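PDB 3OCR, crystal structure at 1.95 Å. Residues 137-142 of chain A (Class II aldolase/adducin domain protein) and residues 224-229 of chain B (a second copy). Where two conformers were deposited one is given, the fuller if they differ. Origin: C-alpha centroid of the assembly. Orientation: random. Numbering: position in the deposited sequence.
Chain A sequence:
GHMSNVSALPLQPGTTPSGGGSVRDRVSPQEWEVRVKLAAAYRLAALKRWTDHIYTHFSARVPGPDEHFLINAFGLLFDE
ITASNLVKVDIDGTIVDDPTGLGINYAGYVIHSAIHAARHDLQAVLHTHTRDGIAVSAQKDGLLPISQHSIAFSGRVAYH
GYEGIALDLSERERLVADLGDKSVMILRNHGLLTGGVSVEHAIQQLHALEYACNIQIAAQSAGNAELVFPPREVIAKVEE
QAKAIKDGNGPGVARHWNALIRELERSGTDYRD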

ATOM      1  N   SER A 137     -12.665 -13.260   5.642  0.50 19.57           N
ATOM      2  CA  SER A 137     -12.947 -14.376   6.561  0.50 19.98           C
ATOM      3  C   SER A 137     -13.690 -13.923   7.820  0.50 20.21           C
ATOM      4  O   SER A 137     -14.533 -14.656   8.328  0.50 20.42           O
ATOM      5  N   ALA A 138     -13.344 -12.737   8.326  1.00 20.03           N
ATOM      6  CA  ALA A 138     -13.836 -12.266   9.628  1.00 20.66           C
ATOM      7  C   ALA A 138     -15.236 -11.652   9.588  1.00 21.24           C
ATOM      8  O   ALA A 138     -15.746 -11.192  10.623  1.00 21.45           O
ATOM      9  N   GLN A 139     -15.865 -11.627   8.410  1.00 21.93           N
ATOM     10  CA  GLN A 139     -17.174 -10.964   8.248  1.00 22.58           C
ATOM     11  C   GLN A 139     -18.353 -11.942   8.112  1.00 23.40           C
ATOM     12  O   GLN A 139     -18.246 -12.947   7.395  1.00 22.57           O
ATOM     13  N   LYS A 140     -19.496 -11.599   8.730  1.00 24.54           N
ATOM     14  CA  LYS A 140     -20.659 -12.477   8.764  1.00 25.85           C
ATOM     15  C   LYS A 140     -21.050 -13.024   7.412  1.00 25.52           C
ATOM     16  O   LYS A 140     -21.241 -14.234   7.253  1.00 25.49           O
ATOM     17  N   ASP A 141     -21.169 -12.138   6.432  1.00 25.17           N
ATOM     18  CA  ASP A 141     -21.625 -12.529   5.114  1.00 25.13           C
ATOM     19  C   ASP A 141     -20.465 -12.958   4.216  1.00 24.29           C
ATOM     20  O   ASP A 141     -20.661 -13.240   3.034  1.00 25.15           O
ATOM     21  N   GLY A 142     -19.259 -12.998   4.757  1.00 23.53           N
ATOM     22  CA  GLY A 142     -18.117 -13.489   3.986  1.00 22.35           C
ATOM     23  C   GLY A 142     -17.993 -12.781   2.653  1.00 22.19           C
ATOM     24  O   GLY A 142     -18.161 -11.568   2.575  1.00 22.13           O
TER
ATOM     25  N   ASN B 224     -17.770  -2.596  12.761  1.00 23.34           N
ATOM     26  CA  ASN B 224     -17.605  -3.712  13.700  1.00 24.11           C
ATOM     27  C   ASN B 224     -18.830  -4.660  13.710  1.00 25.13           C
ATOM     28  O   ASN B 224     -18.700  -5.868  13.945  1.00 25.26           O
ATOM     29  N   ALA B 225     -20.011  -4.120  13.406  1.00 26.39           N
ATOM     30  CA  ALA B 225     -21.227  -4.938  13.384  1.00 27.63           C
ATOM     31  C   ALA B 225     -21.237  -6.033  12.290  1.00 27.88           C
ATOM     32  O   ALA B 225     -22.039  -6.940  12.346  1.00 28.04           O
ATOM     33  N   GLU B 226     -20.319  -5.967  11.322  1.00 28.00           N
ATOM     34  CA  GLU B 226     -20.248  -7.015  10.298  1.00 27.21           C
ATOM     35  C   GLU B 226     -19.329  -8.173  10.704  1.00 26.62           C
ATOM     36  O   GLU B 226     -19.236  -9.192  10.002  1.00 26.16           O
ATOM     37  N   LEU B 227     -18.663  -8.020  11.847  1.00 25.56           N
ATOM     38  CA  LEU B 227     -17.637  -8.962  12.251  1.00 25.12           C
ATOM     39  C   LEU B 227     -18.205 -10.229  12.862  1.00 25.03           C
ATOM     40  O   LEU B 227     -19.237 -10.190  13.547  1.00 24.83           O
ATOM     41  N   VAL B 228     -17.558 -11.350  12.571  1.00 24.94           N
ATOM     42  CA  VAL B 228     -17.839 -12.613  13.278  1.00 25.50           C
ATOM     43  C   VAL B 228     -16.874 -12.753  14.447  1.00 25.48           C
ATOM     44  O   VAL B 228     -15.649 -12.795  14.270  1.00 24.46           O
ATOM     45  N   PHE B 229     -17.448 -12.857  15.641  1.00 27.27           N
ATOM     46  CA  PHE B 229     -16.692 -13.111  16.861  1.00 28.22           C
ATOM     47  C   PHE B 229     -16.829 -14.595  17.207  1.00 28.07           C
ATOM     48  O   PHE B 229     -17.939 -15.043  17.564  1.00 27.65           O
TER

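What does the chain A stretch offer first? Ser A137, with chi1 in the m well, stays out of the contact, and its OG is hydrogen-bonded elsewhere in the structure. Ala A138 contributes mainly through its backbone: Ala A138 O accepts a hydrogen bond from Val B228 N at 2.7 Å, nearly straight at 175°, and also receives a CA-H...O contact from Leu B227 CA at 3.3 Å. Its CA-to-CB bond points sideways, and Ala A138 CB lies 4.5 Å from Leu B227 CD2, a loose apolar contact. Leu B227 is an m,t rotamer whose CA-to-CB bond points away overall, yet the end of the side chain comes nearer to chain A.

Why does Gln A139 matter if its CA-to-CB bond points away overall? Its backbone pairs with that of Leu B227 in a single beta bridge, bringing Gln A139 CA and Leu B227 CA to 4.5 Å, and Gln A139 CA makes a CA-H...O contact of 3.2 Å with Glu B226 O. The side chain is m,t with chi3 near -9°; its CB touches the other stretch, but OE1 and NE2 find their hydrogen bonds elsewhere in the structure. Val B228, with chi1 at t and its CA-to-CB bond sideways, brings CG2 to 3.7 Å from Gln A139 C, so this methyl packs on the chain A backbone.

How does Lys A140 become the most covered residue of the contact? Lys A140 N donates to Glu B226 O at 2.7 Å, completing the pair of backbone hydrogen bonds around the bridge. The side chain is an m,t,t,m rotamer, its CA-to-CB bond directed sideways, with the extended middle carrying its end along chain B. Lys A140 CG lies 4.0 Å from Val B228 CG2, Lys A140 CE comes within 3.3 Å of Ala B225 O, and Lys A140 NZ donates to Leu B227 O at 2.9 Å. The ammonium group thus meets a backbone carbonyl, while the start of the chain, CB and CG, lies against Val B228 CG2.

What lies between the acidic residues at the end? Asp A141 (m) and Glu B226 (m,m) both have CA-to-CB bonds directed sideways, though the end of Asp A141 comes nearer, and Asp A141 OD2 stands 4.4 Å from Glu B226 OE1, two like charges close together. One water accepts from the backbone Asp A141 N at 2.9 Å and donates to Glu B226 OE1 at 2.7 Å; the other links the carboxylates, donating to Asp A141 OD2 at 2.5 Å and, weakly, to Glu B226 OE1 at 3.4 Å. Gly A142, which has no side chain, closes the type I turn through Gly A142 N, 2.8 Å from Gln A139 O.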

ATOM      1  CB  SER A 137     -11.668 -15.086   7.001  0.50 19.94           C
ATOM      2  OG  SER A 137     -10.823 -15.370   5.897  0.50 21.31           O
ATOM      3  CB  ALA A 138     -12.847 -11.274  10.225  1.00 20.76           C
ATOM      4  CB  GLN A 139     -17.137 -10.011   7.032  1.00 22.94           C
ATOM      5  CG  GLN A 139     -16.027  -8.953   7.129  1.00 22.65           C
ATOM      6  CD  GLN A 139     -15.921  -8.062   5.910  1.00 21.71           C
ATOM      7  OE1 GLN A 139     -16.563  -8.289   4.869  1.00 22.00           O
ATOM      8  NE2 GLN A 139     -15.048  -7.079   6.008  1.00 20.85           N
ATOM      9  CB  LYS A 140     -21.887 -11.765   9.399  1.00 27.09           C
ATOM     10  CG  LYS A 140     -21.673 -11.376  10.835  1.00 31.67           C
ATOM     11  CD  LYS A 140     -22.954 -10.716  11.410  1.00 39.18           C
ATOM     12  CE  LYS A 140     -22.682 -10.097  12.788  1.00 43.71           C
ATOM     13  NZ  LYS A 140     -21.974 -11.046  13.728  1.00 47.63           N
ATOM     14  CB  ASP A 141     -22.391 -11.381   4.473  1.00 25.88           C
ATOM     15  CG  ASP A 141     -23.728 -11.087   5.183  1.00 28.57           C
ATOM     16  OD1 ASP A 141     -24.294 -12.003   5.808  1.00 31.39           O
ATOM     17  OD2 ASP A 141     -24.200  -9.936   5.104  1.00 31.61           O
TER
ATOM     18  CB  ASN B 224     -17.261  -3.161  15.106  1.00 23.74           C
ATOM     19  CG  ASN B 224     -15.811  -2.693  15.223  1.00 23.95           C
ATOM     20  OD1 ASN B 224     -15.015  -2.831  14.286  1.00 24.11           O
ATOM     21  ND2 ASN B 224     -15.451  -2.143  16.402  1.00 25.33           N
ATOM     22  CB  ALA B 225     -22.467  -4.060  13.284  1.00 28.06           C
ATOM     23  CB  GLU B 226     -19.813  -6.424   8.953  1.00 28.32           C
ATOM     24  CG  GLU B 226     -20.752  -5.351   8.432  1.00 29.96           C
ATOM     25  CD  GLU B 226     -22.062  -5.924   7.871  1.00 33.72           C
ATOM     26  OE1 GLU B 226     -22.260  -7.171   7.904  1.00 34.89           O
ATOM     27  OE2 GLU B 226     -22.889  -5.126   7.384  1.00 36.05           O
ATOM     28  CB  LEU B 227     -16.650  -8.294  13.212  1.00 24.91           C
ATOM     29  CG  LEU B 227     -15.836  -7.122  12.675  1.00 23.93           C
ATOM     30  CD1 LEU B 227     -15.061  -6.506  13.808  1.00 25.49           C
ATOM     31  CD2 LEU B 227     -14.887  -7.559  11.591  1.00 22.89           C
ATOM     32  CB  VAL B 228     -17.671 -13.882  12.383  1.00 25.18           C
ATOM     33  CG1 VAL B 228     -17.905 -15.148  13.197  1.00 25.34           C
ATOM     34  CG2 VAL B 228     -18.596 -13.863  11.230  1.00 27.31           C
ATOM     35  CB  PHE B 229     -17.257 -12.254  18.012  1.00 29.87           C
ATOM     36  CG  PHE B 229     -17.035 -10.771  17.840  1.00 32.87           C
ATOM     37  CD1 PHE B 229     -15.978 -10.139  18.491  1.00 36.26           C
ATOM     38  CD2 PHE B 229     -17.874 -10.010  17.025  1.00 34.85           C
ATOM     39  CE1 PHE B 229     -15.762  -8.766  18.323  1.00 37.21           C
ATOM     40  CE2 PHE B 229     -17.660  -8.634  16.855  1.00 35.92           C
ATOM     41  CZ  PHE B 229     -16.611  -8.014  17.503  1.00 35.94           C
TER
HETATM   42  O   HOH W   1     -20.911  -9.254   6.762  1.00 32.55           O
HETATM   43  O   HOH W   2     -23.619  -7.571   4.805  1.00 46.21           O